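Side-chain contact in diaminopropionate ammonia-lyase (Escherichia coli, PDB 4D9I), which uses pyridoxal 5'-phosphate to catalyse alpha,beta-elimination of both L- and D-2,3-diaminopropionate to pyruvate and ammonia: residues 138-143 with 152-157. Sequence-based numbering, arbitrary orientation.
Sequences AVIYMP and DAILNL
In the beta-alpha-beta unit formed by strand 137-142, helix 148-155 and strand 160-163, whose strands belong to the four-stranded parallel sheet of this fold type II PLP-dependent enzyme, Ile-140 and Met-142 pack against Ile-154 of the helix. The two are alternate residues of the strand, so both direct their CB atoms to the helix side, and the buried contact is wholly apolar. Ile-154 carries it with two branches. Its methyl CG2 rests on the branched base of Ile-140, 3.6 Å from Ile-140 CG1 and 3.9 Å from Ile-140 CB. The other branch runs toward the Met-142 end of the strand segment: with CG1 anti to the carbonyl carbon (chi1 -71°) and the chain extended beyond it (chi2 155°), CD1 comes up against both strand side chains. There Ile-154 CD1 touches the methyl CG2 of Ile-140 at 3.9 Å. Cutting Ile-154 back to alanine would remove both CG2 and CD1 and is likely to open a gap beside Ile-140 and the Met-142 sulfur. Cys-161 of the neighbouring strand also touches Met-142 and Ile-154, while Thr-119 packs against both strand side chains. The Met-142 side chain lies about 5 Å from that of Asp-120, the proposed proton acceptor for the L-isomer. The Met-142 chain bends at chi3 (72°), and Met-142 SD meets Ile-154 CD1 at 4.0 Å.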
# COMPACT_ATOMS: atom_id res chain seq x y z
N ALA B 138 -6.33 6.17 -36.31
CA ALA B 138 -5.04 6.32 -35.67
C ALA B 138 -4.15 5.10 -35.89
O ALA B 138 -4.63 3.97 -35.90
CB ALA B 138 -5.21 6.62 -34.18
N VAL B 139 -2.86 5.34 -36.06
CA VAL B 139 -1.87 4.25 -36.23
C VAL B 139 -0.73 4.48 -35.23
O VAL B 139 0.06 5.41 -35.38
CB VAL B 139 -1.36 4.13 -37.69
CG1 VAL B 139 -0.42 2.94 -37.84
CG2 VAL B 139 -2.52 3.96 -38.66
N ILE B 140 -0.68 3.65 -34.20
CA ILE B 140 0.28 3.80 -33.11
C ILE B 140 1.44 2.81 -33.23
O ILE B 140 1.23 1.60 -33.44
CB ILE B 140 -0.41 3.65 -31.73
CG1 ILE B 140 -1.69 4.50 -31.64
CG2 ILE B 140 0.55 3.95 -30.60
CD1 ILE B 140 -1.57 5.98 -32.01
N TYR B 141 2.67 3.31 -33.13
CA TYR B 141 3.84 2.43 -33.04
C TYR B 141 4.38 2.40 -31.60
O TYR B 141 4.43 3.43 -30.92
CB TYR B 141 4.92 2.86 -34.04
CG TYR B 141 4.54 2.70 -35.51
CD1 TYR B 141 3.20 2.62 -35.90
CD2 TYR B 141 5.51 2.65 -36.50
CE1 TYR B 141 2.84 2.48 -37.23
CE2 TYR B 141 5.16 2.51 -37.84
CZ TYR B 141 3.82 2.42 -38.19
OH TYR B 141 3.46 2.29 -39.51
N MET B 142 4.74 1.21 -31.12
CA MET B 142 5.36 1.04 -29.80
C MET B 142 6.70 0.29 -29.94
O MET B 142 6.82 -0.60 -30.78
CB MET B 142 4.41 0.34 -28.82
CG MET B 142 3.09 1.07 -28.57
SD MET B 142 2.15 0.35 -27.20
CE MET B 142 3.17 0.90 -25.84
N PRO B 143 7.71 0.66 -29.12
CA PRO B 143 9.04 0.07 -29.28
C PRO B 143 9.15 -1.32 -28.66
O PRO B 143 8.29 -1.72 -27.88
CB PRO B 143 9.97 1.05 -28.55
CG PRO B 143 9.10 2.07 -27.90
CD PRO B 143 7.67 1.61 -28.00
N ASP B 152 -2.66 -3.43 -25.80
CA ASP B 152 -4.07 -3.78 -25.77
C ASP B 152 -4.98 -2.58 -25.47
O ASP B 152 -6.06 -2.48 -26.05
CB ASP B 152 -4.31 -4.96 -24.81
CG ASP B 152 -3.77 -6.29 -25.38
OD1 ASP B 152 -3.42 -6.32 -26.58
OD2 ASP B 152 -3.67 -7.29 -24.63
N ALA B 153 -4.53 -1.66 -24.61
CA ALA B 153 -5.30 -0.44 -24.31
C ALA B 153 -5.53 0.38 -25.57
O ALA B 153 -6.60 0.94 -25.78
CB ALA B 153 -4.58 0.42 -23.27
N ILE B 154 -4.53 0.42 -26.42
CA ILE B 154 -4.63 1.14 -27.69
C ILE B 154 -5.52 0.41 -28.71
O ILE B 154 -6.42 1.02 -29.31
CB ILE B 154 -3.22 1.48 -28.21
CG1 ILE B 154 -2.63 2.59 -27.30
CG2 ILE B 154 -3.28 1.93 -29.67
CD1 ILE B 154 -1.12 2.64 -27.27
N LEU B 155 -5.29 -0.89 -28.87
CA LEU B 155 -6.14 -1.74 -29.72
C LEU B 155 -7.62 -1.66 -29.34
O LEU B 155 -8.48 -1.64 -30.21
CB LEU B 155 -5.67 -3.19 -29.66
CG LEU B 155 -4.40 -3.60 -30.40
CD1 LEU B 155 -4.15 -5.07 -30.11
CD2 LEU B 155 -4.51 -3.38 -31.91
N ASN B 156 -7.89 -1.61 -28.04
CA ASN B 156 -9.26 -1.51 -27.55
C ASN B 156 -9.94 -0.19 -27.90
O ASN B 156 -11.16 -0.09 -27.81
CB ASN B 156 -9.31 -1.82 -26.04
CG ASN B 156 -9.11 -3.30 -25.76
OD1 ASN B 156 -9.15 -4.11 -26.68
ND2 ASN B 156 -8.88 -3.65 -24.51
N LEU B 157 -9.14 0.80 -28.31
CA LEU B 157 -9.64 2.09 -28.79
C LEU B 157 -9.79 2.17 -30.33
O LEU B 157 -9.93 3.26 -30.91
CB LEU B 157 -8.75 3.24 -28.28
CG LEU B 157 -8.76 3.49 -26.77
CD1 LEU B 157 -7.70 4.51 -26.36
CD2 LEU B 157 -10.15 3.90 -26.30